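Local atomic coordinates of glutaredoxin 1 (Francisella tularensis subsp. tularensis, PDB entry 3MSZ), a protein that probably reduces protein disulfides as a small glutaredoxin of the thioredoxin fold, and binds glutathione. Residues Asp37-Ala40 with Gln41-Lys44; Cys17-Ala20 with Lys21-Phe24. All blocks are in the same frame, centred on the assembly; numbering follows the deposited sequence.

Contact 1: Asp37-Ala40 with Gln41-Lys44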
loop_
_atom_site.group_PDB
_atom_site.type_symbol
_atom_site.label_atom_id
_atom_site.label_comp_id
_atom_site.label_asym_id
_atom_site.label_seq_id
_atom_site.Cartn_x
_atom_site.Cartn_y
_atom_site.Cartn_z
ATOM N N ASP A 37 -12.515 5.176 2.841
ATOM C CA ASP A 37 -13.270 5.662 1.671
ATOM C C ASP A 37 -13.430 7.185 1.642
ATOM O O ASP A 37 -13.284 7.829 0.594
ATOM C CB ASP A 37 -14.638 4.980 1.547
ATOM C CG ASP A 37 -14.571 3.633 0.792
ATOM O OD1 ASP A 37 -13.493 3.265 0.257
ATOM O OD2 ASP A 37 -15.612 2.942 0.734
ATOM N N ASP A 38 -13.685 7.786 2.786
ATOM C CA ASP A 38 -14.011 9.214 2.697
ATOM C C ASP A 38 -12.811 10.161 2.583
ATOM O O ASP A 38 -11.689 9.879 3.057
ATOM C CB ASP A 38 -15.040 9.662 3.740
ATOM C CG ASP A 38 -14.479 9.701 5.125
ATOM O OD1 ASP A 38 -13.981 8.644 5.571
ATOM O OD2 ASP A 38 -14.547 10.775 5.771
ATOM N N TYR A 39 -13.053 11.273 1.908
ATOM C CA TYR A 39 -12.004 12.229 1.630
ATOM C C TYR A 39 -11.412 12.729 2.945
ATOM O O TYR A 39 -10.187 12.817 3.073
ATOM C CB TYR A 39 -12.545 13.381 0.794
ATOM C CG TYR A 39 -11.518 14.456 0.483
ATOM C CD1 TYR A 39 -10.684 14.340 -0.615
ATOM C CD2 TYR A 39 -11.399 15.596 1.288
ATOM C CE1 TYR A 39 -9.753 15.325 -0.908
ATOM C CE2 TYR A 39 -10.475 16.595 0.995
ATOM C CZ TYR A 39 -9.657 16.451 -0.103
ATOM O OH TYR A 39 -8.728 17.416 -0.412
ATOM N N ALA A 40 -12.273 13.013 3.925
ATOM C CA ALA A 40 -11.806 13.473 5.248
ATOM C C ALA A 40 -10.842 12.495 5.934
ATOM O O ALA A 40 -9.777 12.893 6.417
ATOM C CB ALA A 40 -12.980 13.811 6.172
ATOM N N GLN A 41 -11.220 11.222 5.991
ATOM C CA GLN A 41 -10.367 10.190 6.566
ATOM C C GLN A 41 -9.061 10.007 5.802
ATOM O O GLN A 41 -8.025 9.767 6.402
ATOM C CB GLN A 41 -11.089 8.831 6.613
ATOM C CG GLN A 41 -12.149 8.645 7.699
ATOM C CD GLN A 41 -12.861 7.267 7.610
ATOM O OE1 GLN A 41 -12.756 6.542 6.610
ATOM N NE2 GLN A 41 -13.592 6.920 8.664
ATOM N N ARG A 42 -9.108 10.067 4.480
ATOM C CA ARG A 42 -7.890 9.877 3.693
ATOM C C ARG A 42 -6.917 11.024 3.878
ATOM O O ARG A 42 -5.711 10.801 4.004
ATOM C CB ARG A 42 -8.178 9.671 2.204
ATOM C CG ARG A 42 -7.947 8.212 1.746
ATOM C CD ARG A 42 -8.385 7.956 0.305
ATOM N NE ARG A 42 -9.802 8.272 0.106
ATOM C CZ ARG A 42 -10.252 9.329 -0.572
ATOM N NH1 ARG A 42 -9.399 10.167 -1.140
ATOM N NH2 ARG A 42 -11.565 9.542 -0.693
ATOM N N SER A 43 -7.413 12.254 3.900
ATOM C CA SER A 43 -6.470 13.374 3.976
ATOM C C SER A 43 -5.819 13.425 5.344
ATOM O O SER A 43 -4.683 13.853 5.469
ATOM C CB SER A 43 -7.113 14.713 3.621
ATOM O OG SER A 43 -8.314 14.871 4.307
ATOM N N LYS A 44 -6.548 12.974 6.363
ATOM C CA LYS A 44 -6.009 12.886 7.709
ATOM C C LYS A 44 -4.925 11.802 7.776
ATOM O O LYS A 44 -3.892 11.974 8.402
ATOM C CB LYS A 44 -7.126 12.579 8.712
ATOM C CG LYS A 44 -6.697 12.678 10.190
ATOM C CD LYS A 44 -7.740 12.075 11.160
ATOM C CE LYS A 44 -7.334 12.251 12.638
ATOM N NZ LYS A 44 -8.334 11.678 13.615
HETATM O O HOH W 1 -13.844 3.802 4.883
#
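The first turn of helix 39-50 opens with Asp-38 at its N-cap, whose carboxylate faces the backbone N of Gln-41. Capping is light here: Gln-41 N gives a weak bond to Asp-38 OD2 at 3.4 Å. With CG of Asp-38 lying between its own backbone N and carbonyl carbon (chi1 72°), the carboxylate is folded back over the helix start; the placing of the Gln-41 amide against it is doubtful. The stronger fastening comes from Arg-42. Its NH2 reaches past the cap to Asp-37 O, 2.7 Å away and almost straight at 175°; the oxygen lies at the guanidinium edge, in its plane, while the nitrogen stands above the carbonyl plane. The bend at chi3 turns the guanidinium back along the chain, where NE bonds Ile-36 O, so the two carbonyls before the helix, Ile-36 O and Asp-37 O, fix the rotation of the group. Asp-38 O lies over one of its faces and itself accepts Arg-42 N at 3.0 Å, an early bond of the helix. Further on, Tyr-39 O takes two donors from Ser-43, the backbone N at 2.9 Å and the hydroxyl OG at 3.0 Å. A water bound to Asp-37 N makes a weak link to Gln-41 OE1, and Asp-37 OD1 accepts from Asn-12 N. The whole is an aspartate N-cap at a solvent-facing helix start, following the strand 32-35 of the thioredoxin fold.

Contact 2: Cys17-Ala20 with Lys21-Phe24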
loop_
_atom_site.group_PDB
_atom_site.type_symbol
_atom_site.label_atom_id
_atom_site.label_comp_id
_atom_site.label_asym_id
_atom_site.label_seq_id
_atom_site.Cartn_x
_atom_site.Cartn_y
_atom_site.Cartn_z
ATOM N N CYS A 17 -5.912 0.048 -6.401
ATOM C CA CYS A 17 -5.977 -0.701 -5.144
ATOM C C CYS A 17 -6.310 -2.168 -5.403
ATOM O O CYS A 17 -5.787 -3.054 -4.735
ATOM C CB CYS A 17 -7.013 -0.097 -4.184
ATOM S SG CYS A 17 -6.462 1.413 -3.359
ATOM N N VAL A 18 -7.179 -2.428 -6.376
ATOM C CA VAL A 18 -7.543 -3.824 -6.713
ATOM C C VAL A 18 -6.342 -4.496 -7.425
ATOM O O VAL A 18 -6.040 -5.648 -7.149
ATOM C CB VAL A 18 -8.878 -3.890 -7.550
ATOM C CG1 VAL A 18 -9.120 -5.298 -8.205
ATOM C CG2 VAL A 18 -10.047 -3.538 -6.668
ATOM N N TRP A 19 -5.642 -3.769 -8.316
ATOM C CA TRP A 19 -4.473 -4.365 -8.978
ATOM C C TRP A 19 -3.411 -4.760 -7.957
ATOM O O TRP A 19 -2.738 -5.763 -8.111
ATOM C CB TRP A 19 -3.840 -3.446 -10.028
ATOM C CG TRP A 19 -4.806 -2.939 -11.051
ATOM C CD1 TRP A 19 -4.808 -1.698 -11.630
ATOM C CD2 TRP A 19 -5.939 -3.638 -11.590
ATOM N NE1 TRP A 19 -5.873 -1.585 -12.505
ATOM C CE2 TRP A 19 -6.564 -2.773 -12.517
ATOM C CE3 TRP A 19 -6.463 -4.932 -11.418
ATOM C CZ2 TRP A 19 -7.707 -3.145 -13.243
ATOM C CZ3 TRP A 19 -7.598 -5.296 -12.147
ATOM C CH2 TRP A 19 -8.209 -4.398 -13.031
ATOM N N ALA A 20 -3.253 -3.959 -6.924
ATOM C CA ALA A 20 -2.239 -4.249 -5.922
ATOM C C ALA A 20 -2.595 -5.496 -5.143
ATOM O O ALA A 20 -1.743 -6.384 -4.915
ATOM C CB ALA A 20 -2.073 -3.018 -4.943
ATOM N N LYS A 21 -3.838 -5.551 -4.671
ATOM C CA LYS A 21 -4.329 -6.729 -3.917
ATOM C C LYS A 21 -4.265 -7.989 -4.770
ATOM O O LYS A 21 -3.832 -9.046 -4.313
ATOM C CB LYS A 21 -5.759 -6.500 -3.435
ATOM C CG LYS A 21 -5.849 -5.425 -2.357
ATOM C CD LYS A 21 -7.265 -5.274 -1.805
ATOM C CE LYS A 21 -8.090 -4.347 -2.691
ATOM N NZ LYS A 21 -9.477 -4.149 -2.160
ATOM N N GLN A 22 -4.721 -7.869 -6.011
ATOM C CA GLN A 22 -4.681 -8.984 -6.945
ATOM C C GLN A 22 -3.268 -9.526 -7.114
ATOM O O GLN A 22 -3.067 -10.741 -7.214
ATOM C CB GLN A 22 -5.191 -8.521 -8.303
ATOM C CG GLN A 22 -5.118 -9.587 -9.344
ATOM C CD GLN A 22 -5.663 -9.098 -10.695
ATOM O OE1 GLN A 22 -6.763 -9.461 -11.101
ATOM N NE2 GLN A 22 -4.891 -8.265 -11.373
ATOM N N TRP A 23 -2.283 -8.630 -7.141
ATOM C CA TRP A 23 -0.899 -9.074 -7.253
ATOM C C TRP A 23 -0.488 -9.946 -6.054
ATOM O O TRP A 23 0.140 -11.003 -6.209
ATOM C CB TRP A 23 0.063 -7.881 -7.392
ATOM C CG TRP A 23 1.481 -8.315 -7.697
ATOM C CD1 TRP A 23 2.017 -8.567 -8.944
ATOM C CD2 TRP A 23 2.527 -8.601 -6.751
ATOM N NE1 TRP A 23 3.328 -8.973 -8.821
ATOM C CE2 TRP A 23 3.673 -8.994 -7.494
ATOM C CE3 TRP A 23 2.610 -8.560 -5.357
ATOM C CZ2 TRP A 23 4.902 -9.333 -6.881
ATOM C CZ3 TRP A 23 3.843 -8.907 -4.742
ATOM C CH2 TRP A 23 4.962 -9.294 -5.513
ATOM N N PHE A 24 -0.809 -9.486 -4.854
ATOM C CA PHE A 24 -0.484 -10.248 -3.652
ATOM C C PHE A 24 -1.214 -11.587 -3.652
ATOM O O PHE A 24 -0.614 -12.628 -3.362
ATOM C CB PHE A 24 -0.798 -9.432 -2.393
ATOM C CG PHE A 24 0.204 -8.329 -2.145
ATOM C CD1 PHE A 24 1.518 -8.638 -1.790
ATOM C CD2 PHE A 24 -0.150 -7.000 -2.292
ATOM C CE1 PHE A 24 2.472 -7.634 -1.586
ATOM C CE2 PHE A 24 0.788 -5.983 -2.069
ATOM C CZ PHE A 24 2.107 -6.311 -1.724
HETATM O O HOH W 2 -2.642 -7.004 -10.528
#
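Trp-19 O is gripped by two donors, Trp-23 N at 3.1 Å and a water at 2.7 Å, on the outer side of helix 15-26, the helix of the beta-alpha-beta unit that starts the thioredoxin fold. The same water accepts from Gln-22 NE2, also at 2.7 Å, and thereby ties the amide to the backbone one turn back. Gln-22 is extended, its CG anti to the backbone N (chi1 177°), and runs beside the Trp-19 side chain in the same direction; NE2 comes within 3.7 Å of Trp-19 CE3, with the ring and amide planes 31° apart. Trp-19 also meets the Tyr-16 ring edge-to-face. The shortest backbone bond of the stretch is Gln-22 N to Val-18 O, 2.8 Å, and its neighbours continue the regular i to i+4 pattern. The inner side is nonpolar: Phe-24 fits against Val-6 and Ile-8 of strand 6-10, Ala-20 packs on Phe-75 of helix 75-80, and Trp-23 lies against helices 75-80 and 82-85. Trp-23 CE3 sits 3.7 Å above one face of the Phe-24 ring, offset toward its rim. Lys-21 CG lies beside the backbone N, and the chain bends at chi3 (-84°), which curls its aliphatic part round the carbonyl of Cys-17 and carries the ammonium to a salt bridge with Glu-33, on strand 32-35. Along that curl Lys-21 CE comes to 3.3 Å from Cys-17 O, the oxygen that also accepts Lys-21 N.

Overall arrangement
Contact 2 precedes contact 1 in the chain, and strand 32-35 comes between their helices in sequence. Their centres are 21 Å apart and their nearest atoms about 8 Å, so they do not touch. Contact 2 includes Cys-17, which forms a disulfide with Cys-14 in a structure of this protein and whose side chain is about 7 Å from the bound glutathione; in contact 1 the Asp-37 side chain comes near that CxxC pair without touching it. The Arg-42 side chain is about 10 Å from glutathione but about 3 Å from a cacodylate ion, probably a crystallisation component. Lys-44 lies about 9 Å, side chain to side chain, from Gln-51, which binds glutathione in a structure of this protein, though not in this chain as modelled.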